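Local coordinates for protein phosphoglycerol transferase GacH (Streptococcus pyogenes MGAS5005, PDB 6DGM) that probably transfers glycerol phosphate onto the rhamnose polysaccharide of the streptococcal cell wall, the present chain being its sn-glycerol-1-phosphate- and manganese-binding domain, at residues 47-52 and 66-71; 62-67 and 218-223; 121-126 and 153-158. All coordinates share one frame; numbering follows the deposited sequence.

In the fold
All three contacts belong to the sulfatase-like domain, built round a mixed eight-stranded sheet. Interactions 1 and 2 are neighbours, their centres about 11 Å apart. They share Pro66 and Asn67 at the start of helix 66-74, and the Lys69-Asp63 salt bridge ties them together. Interaction 1 joins the manganese site to this helix, and interaction 2 carries on to the two-stranded ribbon 58-60/222-224. Interaction 3 lies across the chain's centre, its nearest atoms about 17 Å from interaction 1 and about 24 Å from interaction 2. In sequence it follows interaction 1 and falls between the segments of interaction 2, which the fold brings together over 151 residues. Interactions 2 and 3 lie away from the metal and ligand sites.

Interaction 1 (47-52 and 66-71); sequences ESLSDP and PNIKAI. With MN (manganese (II) ion), chain C; 1GP (sn-glycerol-1-phosphate), chain D.
The loop 47-52 passes the first turns of helix 66-74 at some distance, with Asp51 and Lys69 the closest backbone pair at 9.1 Å between their CA atoms, so the gap is bridged by side chains. This loop leaves the C-terminal end of strand 40-46 in the central sheet of the alkaline phosphatase superfamily fold, and its first residue belongs to the metal site. Leu49 and Ile68 reach toward each other and meet tip to tip, CD1 of Leu49 lying 4.1 Å from CD1 of Ile68. With CG1 of Ile68 anti to the carbonyl carbon (chi1 -76°) and the chain extended beyond it, the delta methyl is thrust out from the helix. Phe267 of strand 263-269 touches both side chains, so the pair packs against the sheet. Farther along, Asp51 and Lys69 cross at about a right angle in a long salt bridge, OD2 of Asp51 to NZ of Lys69, 3.6 Å. Lys69 has a stronger partner in Asp63, while OD1 of Asp51 is taken by the backbone N of Asp53, so each charged group has a second partner.

At the other end of the loop, Glu47 grips the manganese ion with both carboxylate oxygens, OE1 at 2.2 Å and OE2 at 2.3 Å from the metal. The chain bends at chi2 (55°) to bring the carboxylate round to it. Thr89, Asp270 and His271 supply further ligands, and O2P of the bound sn-glycerol-1-phosphate sits 2.3 Å from the manganese, tying the phosphate directly to the metal. Ser48 probably helps to hold the carboxylate in place: its OG donates to OE1 of Glu47 over 2.7 Å, and OE1 accepts with its anti lone pair, the one turned away from OE2.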
ATOM      1  N   GLU A  47       3.132   3.491   8.920  1.00 14.30           N
ATOM      2  CA  GLU A  47       2.719   2.570   9.965  1.00 14.28           C
ATOM      3  C   GLU A  47       1.640   3.164  10.849  1.00 13.94           C
ATOM      4  O   GLU A  47       1.812   4.228  11.437  1.00 14.23           O
ATOM      5  CB  GLU A  47       3.957   2.230  10.794  1.00 14.37           C
ATOM      6  CG  GLU A  47       3.701   1.350  12.030  1.00 15.71           C
ATOM      7  CD  GLU A  47       2.993   0.060  11.680  1.00 16.63           C
ATOM      8  OE1 GLU A  47       1.861  -0.127  12.162  1.00 16.95           O
ATOM      9  OE2 GLU A  47       3.561  -0.757  10.934  1.00 16.14           O
ATOM     10  N   SER A  48       0.534   2.451  10.942  1.00 13.93           N
ATOM     11  CA  SER A  48      -0.563   2.752  11.851  1.00 15.38           C
ATOM     12  C   SER A  48      -1.222   4.101  11.602  1.00 16.35           C
ATOM     13  O   SER A  48      -1.927   4.599  12.481  1.00 17.42           O
ATOM     14  CB  SER A  48      -0.106   2.647  13.314  1.00 16.38           C
ATOM     15  OG  SER A  48       0.188   1.311  13.659  1.00 16.41           O
ATOM     16  N   LEU A  49      -1.064   4.705  10.429  1.00 15.36           N
ATOM     17  CA  LEU A  49      -1.634   6.027  10.195  1.00 16.46           C
ATOM     18  C   LEU A  49      -3.112   5.968   9.805  1.00 16.40           C
ATOM     19  O   LEU A  49      -3.487   5.392   8.781  1.00 16.95           O
ATOM     20  CB  LEU A  49      -0.831   6.783   9.137  1.00 17.35           C
ATOM     21  CG  LEU A  49      -1.355   8.212   8.929  1.00 20.42           C
ATOM     22  CD1 LEU A  49      -0.205   9.178   8.787  1.00 20.59           C
ATOM     23  CD2 LEU A  49      -2.292   8.303   7.731  1.00 22.29           C
ATOM     24  N   SER A  50      -3.948   6.650  10.577  1.00 16.25           N
ATOM     25  CA  SER A  50      -5.365   6.710  10.258  1.00 16.38           C
ATOM     26  C   SER A  50      -5.989   7.844  11.058  1.00 16.22           C
ATOM     27  O   SER A  50      -5.780   7.948  12.274  1.00 16.61           O
ATOM     28  CB  SER A  50      -6.053   5.375  10.574  1.00 17.58           C
ATOM     29  OG  SER A  50      -7.362   5.331  10.014  1.00 19.25           O
ATOM     30  N   ASP A  51      -6.766   8.677  10.379  1.00 17.27           N
ATOM     31  CA  ASP A  51      -7.306   9.878  10.986  1.00 19.27           C
ATOM     32  C   ASP A  51      -8.203   9.512  12.153  1.00 20.19           C
ATOM     33  O   ASP A  51      -9.233   8.869  11.948  1.00 21.45           O
ATOM     34  CB  ASP A  51      -8.122  10.640   9.946  1.00 21.17           C
ATOM     35  CG  ASP A  51      -8.535  12.021  10.411  1.00 25.83           C
ATOM     36  OD1 ASP A  51      -8.416  12.343  11.613  1.00 27.11           O
ATOM     37  OD2 ASP A  51      -8.993  12.803   9.552  1.00 29.01           O
ATOM     38  N   PRO A  52      -7.870   9.913  13.381  1.00 21.41           N
ATOM     39  CA  PRO A  52      -8.763   9.597  14.508  1.00 22.91           C
ATOM     40  C   PRO A  52     -10.133  10.251  14.416  1.00 23.99           C
ATOM     41  O   PRO A  52     -11.072   9.799  15.088  1.00 24.31           O
ATOM     42  CB  PRO A  52      -7.980  10.068  15.742  1.00 26.52           C
ATOM     43  CG  PRO A  52      -6.890  10.947  15.239  1.00 30.38           C
ATOM     44  CD  PRO A  52      -6.651  10.635  13.795  1.00 23.95           C
ATOM     45  N   PRO A  66      -3.860  17.979   9.317  1.00 20.32           N
ATOM     46  CA  PRO A  66      -4.335  19.029   8.392  1.00 21.07           C
ATOM     47  C   PRO A  66      -3.627  19.030   7.050  1.00 21.27           C
ATOM     48  O   PRO A  66      -4.285  19.213   6.016  1.00 22.53           O
ATOM     49  CB  PRO A  66      -4.100  20.331   9.174  1.00 23.87           C
ATOM     50  CG  PRO A  66      -2.980  19.996  10.102  1.00 24.70           C
ATOM     51  CD  PRO A  66      -3.202  18.561  10.506  1.00 22.90           C
ATOM     52  N   ASN A  67      -2.310  18.798   7.026  1.00 21.26           N
ATOM     53  CA  ASN A  67      -1.597  18.797   5.754  1.00 21.79           C
ATOM     54  C   ASN A  67      -1.960  17.578   4.917  1.00 21.11           C
ATOM     55  O   ASN A  67      -2.111  17.676   3.696  1.00 21.54           O
ATOM     56  CB  ASN A  67      -0.087  18.851   5.979  1.00 22.88           C
ATOM     57  CG  ASN A  67       0.351  20.141   6.642  1.00 26.31           C
ATOM     58  OD1 ASN A  67       0.170  21.225   6.094  1.00 29.98           O
ATOM     59  ND2 ASN A  67       0.911  20.031   7.829  1.00 26.27           N
ATOM     60  N   ILE A  68      -2.104  16.420   5.552  1.00 19.66           N
ATOM     61  CA  ILE A  68      -2.463  15.229   4.790  1.00 19.59           C
ATOM     62  C   ILE A  68      -3.887  15.336   4.275  1.00 19.77           C
ATOM     63  O   ILE A  68      -4.180  14.922   3.142  1.00 19.69           O
ATOM     64  CB  ILE A  68      -2.181  13.966   5.621  1.00 21.12           C
ATOM     65  CG1 ILE A  68      -0.664  13.706   5.636  1.00 20.62           C
ATOM     66  CG2 ILE A  68      -2.920  12.756   5.024  1.00 22.15           C
ATOM     67  CD1 ILE A  68      -0.213  12.631   6.606  1.00 19.96           C
ATOM     68  N   LYS A  69      -4.781  15.965   5.037  1.00 19.62           N
ATOM     69  CA  LYS A  69      -6.132  16.160   4.529  1.00 21.53           C
ATOM     70  C   LYS A  69      -6.131  17.084   3.322  1.00 22.48           C
ATOM     71  O   LYS A  69      -6.877  16.860   2.361  1.00 22.90           O
ATOM     72  CB  LYS A  69      -7.057  16.685   5.614  1.00 24.35           C
ATOM     73  CG  LYS A  69      -7.394  15.617   6.655  1.00 31.26           C
ATOM     74  CD  LYS A  69      -8.714  15.910   7.343  1.00 42.22           C
ATOM     75  CE  LYS A  69      -8.575  16.960   8.421  1.00 49.53           C
ATOM     76  NZ  LYS A  69      -8.747  16.354   9.782  1.00 51.75           N
ATOM     77  N   ALA A  70      -5.280  18.110   3.345  1.00 22.33           N
ATOM     78  CA  ALA A  70      -5.183  19.013   2.208  1.00 23.18           C
ATOM     79  C   ALA A  70      -4.608  18.297   0.993  1.00 22.03           C
ATOM     80  O   ALA A  70      -5.024  18.555  -0.143  1.00 23.22           O
ATOM     81  CB  ALA A  70      -4.311  20.201   2.580  1.00 24.77           C
ATOM     82  N   ILE A  71      -3.629  17.424   1.208  1.00 20.81           N
ATOM     83  CA  ILE A  71      -3.099  16.626   0.108  1.00 21.55           C
ATOM     84  C   ILE A  71      -4.200  15.753  -0.482  1.00 21.96           C
ATOM     85  O   ILE A  71      -4.387  15.699  -1.705  1.00 21.53           O
ATOM     86  CB  ILE A  71      -1.889  15.799   0.582  1.00 22.01           C
ATOM     87  CG1 ILE A  71      -0.723  16.727   0.916  1.00 22.72           C
ATOM     88  CG2 ILE A  71      -1.511  14.777  -0.491  1.00 23.17           C
ATOM     89  CD1 ILE A  71       0.278  16.116   1.881  1.00 23.96           C
TER
HETATM   90 MN    MN C 901       1.631  -1.990  10.947  1.00 17.49          MN
HETATM   91  C3  1GP D 902       8.056  -4.207  12.073  1.00 23.31           C
HETATM   92  O3  1GP D 902       6.675  -3.809  10.103  1.00 19.67           O
HETATM   93  C2  1GP D 902       6.760  -4.518  11.356  1.00 23.68           C
HETATM   94  O2  1GP D 902       9.197  -4.751  11.413  1.00 23.95           O
HETATM   95  C1  1GP D 902       5.562  -4.172  12.228  1.00 28.60           C
HETATM   96  O1P 1GP D 902       4.367  -4.744  11.687  1.00 29.62           O
HETATM   97  O2P 1GP D 902       2.321  -3.329  12.626  1.00 28.89           O
HETATM   98  O3P 1GP D 902       2.194  -5.879  11.988  1.00 27.93           O
HETATM   99  O4P 1GP D 902       3.486  -5.108  14.040  1.00 32.71           O
HETATM  100  P   1GP D 902       3.026  -4.729  12.599  1.00 28.91           P

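Interaction 2 (62-67 and 218-223); sequences HDVLPN and EEIVAE
The antiparallel ribbon of strands 58-60 and 222-224 continues into this contact, where His62 and Val64 beyond its first strand meet Glu219 and Ile220 ahead of its second. His62 and Ile220 come closest in backbone, their CA atoms 6.1 Å apart. The imidazole of His62 lies obliquely to the turn at 219-220, with CE1 only 3.2 Å from the carbonyl O of Glu219. ND1 of His62 is 3.4 Å from the same O of Glu219, but the angle is too poor for a hydrogen bond, and ND1 bonds instead to a residue adjoining one of the segments. That carbonyl is bound by the OG of Ser61. CB of Glu219 also rests 4.0 Å from CE1 of His62, while the carboxylate bends away from the contact.

Deeper in, the contact turns apolar. CG1 of Val64 touches both arms of Ile220, CG2 at 3.9 Å and CD1 at 4.0 Å. Ile220 itself packs on Ser243 of helix 229-257, so the long helix backs this patch.

Past Val64 the chain enters helix 66-74 with Leu65 at the N-cap, and an Asx turn from Asp63 to Leu65 lies just ahead of it. OD1 of Asp63, which also holds Lys69, takes the N-H of Leu65 at 3.0 Å with an angle of 153°, the donor arriving from above the carboxylate, 41° out of its plane.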
ATOM      1  N   HIS A  62      -7.288  19.231  18.466  1.00 29.30           N
ATOM      2  CA  HIS A  62      -6.827  19.876  17.253  1.00 30.35           C
ATOM      3  C   HIS A  62      -6.831  18.855  16.128  1.00 29.01           C
ATOM      4  O   HIS A  62      -6.727  17.651  16.357  1.00 27.00           O
ATOM      5  CB  HIS A  62      -5.383  20.386  17.392  1.00 32.76           C
ATOM      6  CG  HIS A  62      -5.208  21.431  18.443  1.00 37.62           C
ATOM      7  ND1 HIS A  62      -5.278  21.151  19.790  1.00 40.00           N
ATOM      8  CD2 HIS A  62      -4.963  22.758  18.345  1.00 40.23           C
ATOM      9  CE1 HIS A  62      -5.090  22.266  20.477  1.00 40.84           C
ATOM     10  NE2 HIS A  62      -4.898  23.254  19.624  1.00 40.73           N
ATOM     11  N   ASP A  63      -6.940  19.351  14.905  1.00 29.51           N
ATOM     12  CA  ASP A  63      -6.734  18.509  13.737  1.00 27.67           C
ATOM     13  C   ASP A  63      -5.260  18.138  13.684  1.00 25.66           C
ATOM     14  O   ASP A  63      -4.394  19.022  13.699  1.00 26.95           O
ATOM     15  CB  ASP A  63      -7.132  19.298  12.496  1.00 29.31           C
ATOM     16  CG  ASP A  63      -7.138  18.464  11.242  1.00 31.63           C
ATOM     17  OD1 ASP A  63      -6.705  17.291  11.264  1.00 31.13           O
ATOM     18  OD2 ASP A  63      -7.596  18.990  10.213  1.00 34.87           O
ATOM     19  N   VAL A  64      -4.963  16.835  13.653  1.00 23.21           N
ATOM     20  CA  VAL A  64      -3.574  16.378  13.646  1.00 23.63           C
ATOM     21  C   VAL A  64      -3.128  15.895  12.278  1.00 22.03           C
ATOM     22  O   VAL A  64      -1.965  15.513  12.116  1.00 22.26           O
ATOM     23  CB  VAL A  64      -3.294  15.318  14.735  1.00 24.02           C
ATOM     24  CG1 VAL A  64      -3.524  15.941  16.117  1.00 25.01           C
ATOM     25  CG2 VAL A  64      -4.141  14.068  14.533  1.00 24.15           C
ATOM     26  N   LEU A  65      -4.019  15.897  11.292  1.00 20.65           N
ATOM     27  CA  LEU A  65      -3.641  15.578   9.921  1.00 19.20           C
ATOM     28  C   LEU A  65      -4.053  16.698   8.969  1.00 19.47           C
ATOM     29  O   LEU A  65      -4.558  16.417   7.876  1.00 20.62           O
ATOM     30  CB  LEU A  65      -4.281  14.256   9.495  1.00 19.99           C
ATOM     31  CG  LEU A  65      -3.787  13.008  10.230  1.00 21.61           C
ATOM     32  CD1 LEU A  65      -4.491  11.778   9.661  1.00 24.30           C
ATOM     33  CD2 LEU A  65      -2.290  12.826  10.121  1.00 20.17           C
ATOM     34  N   PRO A  66      -3.860  17.979   9.317  1.00 20.32           N
ATOM     35  CA  PRO A  66      -4.335  19.029   8.392  1.00 21.07           C
ATOM     36  C   PRO A  66      -3.627  19.030   7.050  1.00 21.27           C
ATOM     37  O   PRO A  66      -4.285  19.213   6.016  1.00 22.53           O
ATOM     38  CB  PRO A  66      -4.100  20.331   9.174  1.00 23.87           C
ATOM     39  CG  PRO A  66      -2.980  19.996  10.102  1.00 24.70           C
ATOM     40  CD  PRO A  66      -3.202  18.561  10.506  1.00 22.90           C
ATOM     41  N   ASN A  67      -2.310  18.798   7.026  1.00 21.26           N
ATOM     42  CA  ASN A  67      -1.597  18.797   5.754  1.00 21.79           C
ATOM     43  C   ASN A  67      -1.960  17.578   4.917  1.00 21.11           C
ATOM     44  O   ASN A  67      -2.111  17.676   3.696  1.00 21.54           O
ATOM     45  CB  ASN A  67      -0.087  18.851   5.979  1.00 22.88           C
ATOM     46  CG  ASN A  67       0.351  20.141   6.642  1.00 26.31           C
ATOM     47  OD1 ASN A  67       0.170  21.225   6.094  1.00 29.98           O
ATOM     48  ND2 ASN A  67       0.911  20.031   7.829  1.00 26.27           N
ATOM     49  N   GLU A 218       1.931  19.608  23.813  1.00 22.02           N
ATOM     50  CA  GLU A 218       1.067  19.345  24.958  1.00 23.24           C
ATOM     51  C   GLU A 218      -0.347  19.844  24.727  1.00 23.68           C
ATOM     52  O   GLU A 218      -1.283  19.326  25.351  1.00 24.16           O
ATOM     53  CB  GLU A 218       1.647  19.964  26.229  1.00 27.26           C
ATOM     54  CG  GLU A 218       1.744  21.454  26.214  1.00 34.00           C
ATOM     55  CD  GLU A 218       2.401  21.966  27.493  1.00 39.92           C
ATOM     56  OE1 GLU A 218       3.011  23.056  27.461  1.00 43.07           O
ATOM     57  OE2 GLU A 218       2.311  21.251  28.515  1.00 40.58           O
ATOM     58  N   GLU A 219      -0.526  20.821  23.837  1.00 23.58           N
ATOM     59  CA  GLU A 219      -1.862  21.324  23.550  1.00 26.13           C
ATOM     60  C   GLU A 219      -2.719  20.292  22.819  1.00 24.99           C
ATOM     61  O   GLU A 219      -3.950  20.424  22.805  1.00 27.04           O
ATOM     62  CB  GLU A 219      -1.786  22.614  22.732  1.00 32.01           C
ATOM     63  CG  GLU A 219      -1.044  22.504  21.409  1.00 38.17           C
ATOM     64  CD  GLU A 219       0.457  22.813  21.517  1.00 43.03           C
ATOM     65  OE1 GLU A 219       1.052  22.615  22.602  1.00 36.68           O
ATOM     66  OE2 GLU A 219       1.044  23.257  20.498  1.00 47.47           O
ATOM     67  N   ILE A 220      -2.110  19.278  22.221  1.00 21.84           N
ATOM     68  CA  ILE A 220      -2.880  18.218  21.573  1.00 22.43           C
ATOM     69  C   ILE A 220      -3.292  17.214  22.635  1.00 22.54           C
ATOM     70  O   ILE A 220      -2.442  16.559  23.249  1.00 22.72           O
ATOM     71  CB  ILE A 220      -2.077  17.540  20.455  1.00 23.02           C
ATOM     72  CG1 ILE A 220      -1.819  18.518  19.314  1.00 24.74           C
ATOM     73  CG2 ILE A 220      -2.817  16.292  19.947  1.00 24.25           C
ATOM     74  CD1 ILE A 220      -0.906  17.963  18.282  1.00 25.93           C
ATOM     75  N   VAL A 221      -4.594  17.104  22.866  1.00 23.42           N
ATOM     76  CA  VAL A 221      -5.135  16.166  23.841  1.00 24.59           C
ATOM     77  C   VAL A 221      -6.332  15.489  23.187  1.00 26.17           C
ATOM     78  O   VAL A 221      -7.056  16.095  22.394  1.00 27.10           O
ATOM     79  CB  VAL A 221      -5.539  16.835  25.170  1.00 28.83           C
ATOM     80  CG1 VAL A 221      -4.322  17.474  25.838  1.00 27.92           C
ATOM     81  CG2 VAL A 221      -6.618  17.842  24.956  1.00 34.45           C
ATOM     82  N   ALA A 222      -6.528  14.221  23.516  1.00 27.82           N
ATOM     83  CA  ALA A 222      -7.579  13.437  22.890  1.00 29.70           C
ATOM     84  C   ALA A 222      -8.242  12.583  23.956  1.00 29.70           C
ATOM     85  O   ALA A 222      -7.625  12.203  24.958  1.00 30.84           O
ATOM     86  CB  ALA A 222      -7.040  12.565  21.754  1.00 29.70           C
ATOM     87  N   GLU A 223      -9.521  12.320  23.753  1.00 29.53           N
ATOM     88  CA  GLU A 223     -10.244  11.445  24.656  1.00 29.62           C
ATOM     89  C   GLU A 223     -11.302  10.718  23.848  1.00 27.09           C
ATOM     90  O   GLU A 223     -11.697  11.156  22.765  1.00 28.00           O
ATOM     91  CB  GLU A 223     -10.881  12.211  25.813  1.00 35.30           C
ATOM     92  CG  GLU A 223     -11.891  13.245  25.388  1.00 45.54           C
ATOM     93  CD  GLU A 223     -12.435  14.030  26.561  1.00 57.07           C
ATOM     94  OE1 GLU A 223     -11.730  14.127  27.587  1.00 58.19           O
ATOM     95  OE2 GLU A 223     -13.569  14.543  26.454  1.00 64.86           O
TER

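Interaction 3 (121-126 and 153-158); sequences AKPHTI and SNLGFS
Leu155 meets Thr125 and Pro123 across this contact, and its side chain is best followed outward from the backbone, where it starts without facing the 121-126 loop directly. CB of Leu155 meets its own segment here, 3.8 Å from CD1 of the Phe157 ring. CG stands anti to the carbonyl carbon (chi1 -69°), and this turn swings the fork of the side chain toward the loop. Of the two methyls, CD1 of Leu155 is the more distant, 4.3 Å from CG2 of Thr125. CD2 makes the main contact. It meets CG2 of Thr125 tip to tip at 4.0 Å, has OG1 of the same threonine at 4.1 Å, and lies 4.2 Å from CG of Pro123, whose ring is crossed obliquely by the leucine. This one methyl touches both residues, CG of the proline and CG2 of the threonine lying roughly at right angles as seen from it. The hydroxyl that it brushes is not left without a polar partner, since OG1 of Thr125 is hydrogen-bonded to OG of Ser127.

Leu155 stands where helix 148-154 gives way to loop, the end of that helix being a Schellman motif. Gly156, with positive phi, is its C-prime residue: its N bonds to O of Ser153 at 2.9 Å, and N of Phe157 bonds to O of Tyr152. Arg148, at the opposite end of the same helix, lines the sn-glycerol-1-phosphate pocket, whereas this end packs on the connection between helix 112-115 and strand 135-139. After the turn the Phe157 ring presents its edge to the backbone C of Leu155, which lies in the ring plane, and stands edge-to-face with Tyr152. The same ring rests on the central sheet, touching Ala137 of strand 135-139 and Phe200 of strand 200-204.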
ATOM      1  N   ALA A 121       6.223 -19.211  -8.066  1.00 22.49           N
ATOM      2  CA  ALA A 121       7.356 -19.571  -8.910  1.00 24.56           C
ATOM      3  C   ALA A 121       8.007 -18.364  -9.561  1.00 25.56           C
ATOM      4  O   ALA A 121       9.215 -18.394  -9.842  1.00 28.00           O
ATOM      5  CB  ALA A 121       6.903 -20.541 -10.007  1.00 26.11           C
ATOM      6  N   LYS A 122       7.232 -17.323  -9.860  1.00 24.70           N
ATOM      7  CA  LYS A 122       7.697 -16.165 -10.602  1.00 24.78           C
ATOM      8  C   LYS A 122       6.822 -14.972 -10.221  1.00 23.04           C
ATOM      9  O   LYS A 122       5.986 -14.536 -11.023  1.00 25.87           O
ATOM     10  CB  LYS A 122       7.650 -16.419 -12.106  1.00 31.19           C
ATOM     11  CG  LYS A 122       8.608 -17.518 -12.570  1.00 42.40           C
ATOM     12  CD  LYS A 122       8.600 -17.682 -14.095  1.00 51.36           C
ATOM     13  CE  LYS A 122       9.597 -18.750 -14.530  1.00 56.74           C
ATOM     14  NZ  LYS A 122       9.620 -18.945 -16.006  1.00 61.52           N
ATOM     15  N   PRO A 123       6.995 -14.420  -9.028  1.00 21.96           N
ATOM     16  CA  PRO A 123       6.076 -13.370  -8.561  1.00 22.93           C
ATOM     17  C   PRO A 123       6.172 -12.098  -9.391  1.00 22.94           C
ATOM     18  O   PRO A 123       7.258 -11.540  -9.578  1.00 26.78           O
ATOM     19  CB  PRO A 123       6.514 -13.132  -7.106  1.00 24.44           C
ATOM     20  CG  PRO A 123       7.909 -13.607  -7.046  1.00 26.43           C
ATOM     21  CD  PRO A 123       8.025 -14.747  -8.025  1.00 24.90           C
ATOM     22  N   HIS A 124       5.016 -11.631  -9.867  1.00 20.42           N
ATOM     23  CA  HIS A 124       4.914 -10.382 -10.616  1.00 18.06           C
ATOM     24  C   HIS A 124       4.505  -9.237  -9.700  1.00 18.09           C
ATOM     25  O   HIS A 124       3.551  -9.363  -8.926  1.00 19.31           O
ATOM     26  CB  HIS A 124       3.932 -10.537 -11.770  1.00 17.48           C
ATOM     27  CG  HIS A 124       4.460 -11.424 -12.847  1.00 20.02           C
ATOM     28  ND1 HIS A 124       5.381 -10.983 -13.775  1.00 21.71           N
ATOM     29  CD2 HIS A 124       4.244 -12.735 -13.125  1.00 22.54           C
ATOM     30  CE1 HIS A 124       5.688 -11.977 -14.591  1.00 23.34           C
ATOM     31  NE2 HIS A 124       5.020 -13.052 -14.211  1.00 22.66           N
ATOM     32  N   THR A 125       5.251  -8.129  -9.784  1.00 17.88           N
ATOM     33  CA  THR A 125       5.048  -6.971  -8.929  1.00 17.45           C
ATOM     34  C   THR A 125       5.349  -5.700  -9.721  1.00 17.07           C
ATOM     35  O   THR A 125       5.974  -5.731 -10.788  1.00 17.79           O
ATOM     36  CB  THR A 125       5.983  -6.980  -7.704  1.00 18.31           C
ATOM     37  OG1 THR A 125       7.340  -6.827  -8.143  1.00 20.10           O
ATOM     38  CG2 THR A 125       5.838  -8.258  -6.881  1.00 17.93           C
ATOM     39  N   ILE A 126       4.919  -4.565  -9.168  1.00 16.89           N
ATOM     40  CA  ILE A 126       5.184  -3.273  -9.796  1.00 18.70           C
ATOM     41  C   ILE A 126       6.679  -3.048  -9.986  1.00 17.60           C
ATOM     42  O   ILE A 126       7.091  -2.356 -10.918  1.00 18.21           O
ATOM     43  CB  ILE A 126       4.507  -2.153  -8.980  1.00 20.80           C
ATOM     44  CG1 ILE A 126       4.802  -0.771  -9.560  1.00 23.23           C
ATOM     45  CG2 ILE A 126       4.942  -2.205  -7.509  1.00 21.18           C
ATOM     46  CD1 ILE A 126       4.372  -0.599 -10.993  1.00 25.94           C
ATOM     47  N   SER A 153      15.112  -9.609  -1.623  1.00 15.49           N
ATOM     48  CA  SER A 153      16.195 -10.266  -2.345  1.00 15.70           C
ATOM     49  C   SER A 153      15.665 -11.044  -3.546  1.00 15.99           C
ATOM     50  O   SER A 153      16.211 -10.957  -4.651  1.00 16.67           O
ATOM     51  CB  SER A 153      16.973 -11.175  -1.397  1.00 20.87           C
ATOM     52  OG  SER A 153      17.969 -11.891  -2.115  1.00 26.42           O
ATOM     53  N   ASN A 154      14.593 -11.806  -3.350  1.00 15.93           N
ATOM     54  CA  ASN A 154      14.050 -12.575  -4.465  1.00 16.27           C
ATOM     55  C   ASN A 154      13.366 -11.700  -5.499  1.00 16.65           C
ATOM     56  O   ASN A 154      13.236 -12.124  -6.656  1.00 17.68           O
ATOM     57  CB  ASN A 154      13.112 -13.645  -3.949  1.00 16.97           C
ATOM     58  CG  ASN A 154      13.854 -14.858  -3.469  1.00 19.24           C
ATOM     59  OD1 ASN A 154      14.659 -15.439  -4.203  1.00 18.79           O
ATOM     60  ND2 ASN A 154      13.629 -15.230  -2.234  1.00 22.39           N
ATOM     61  N   LEU A 155      12.938 -10.502  -5.113  1.00 15.47           N
ATOM     62  CA  LEU A 155      12.442  -9.504  -6.051  1.00 16.09           C
ATOM     63  C   LEU A 155      13.572  -8.703  -6.679  1.00 15.91           C
ATOM     64  O   LEU A 155      13.302  -7.760  -7.417  1.00 16.82           O
ATOM     65  CB  LEU A 155      11.450  -8.562  -5.370  1.00 16.44           C
ATOM     66  CG  LEU A 155      10.111  -9.186  -4.965  1.00 16.62           C
ATOM     67  CD1 LEU A 155       9.212  -8.177  -4.280  1.00 16.47           C
ATOM     68  CD2 LEU A 155       9.414  -9.812  -6.174  1.00 16.62           C
ATOM     69  N   GLY A 156      14.824  -9.065  -6.412  1.00 16.09           N
ATOM     70  CA  GLY A 156      15.941  -8.459  -7.109  1.00 16.55           C
ATOM     71  C   GLY A 156      16.252  -7.039  -6.707  1.00 16.14           C
ATOM     72  O   GLY A 156      16.784  -6.268  -7.533  1.00 16.36           O
ATOM     73  N   PHE A 157      15.951  -6.653  -5.478  1.00 15.28           N
ATOM     74  CA  PHE A 157      16.193  -5.289  -5.041  1.00 16.12           C
ATOM     75  C   PHE A 157      17.681  -5.079  -4.797  1.00 18.16           C
ATOM     76  O   PHE A 157      18.373  -5.956  -4.269  1.00 21.02           O
ATOM     77  CB  PHE A 157      15.404  -4.985  -3.766  1.00 15.55           C
ATOM     78  CG  PHE A 157      13.994  -4.507  -4.021  1.00 14.94           C
ATOM     79  CD1 PHE A 157      13.124  -5.236  -4.812  1.00 14.56           C
ATOM     80  CD2 PHE A 157      13.548  -3.321  -3.469  1.00 14.81           C
ATOM     81  CE1 PHE A 157      11.815  -4.792  -5.048  1.00 14.40           C
ATOM     82  CE2 PHE A 157      12.257  -2.869  -3.707  1.00 14.66           C
ATOM     83  CZ  PHE A 157      11.393  -3.598  -4.513  1.00 14.42           C
ATOM     84  N   SER A 158      18.167  -3.903  -5.163  1.00 17.69           N
ATOM     85  CA  SER A 158      19.584  -3.620  -4.996  1.00 20.95           C
ATOM     86  C   SER A 158      19.917  -3.192  -3.578  1.00 19.21           C
ATOM     87  O   SER A 158      21.025  -3.458  -3.094  1.00 20.76           O
ATOM     88  CB  SER A 158      19.987  -2.516  -5.970  1.00 27.59           C
ATOM     89  OG  SER A 158      21.303  -2.058  -5.706  1.00 33.89           O
TER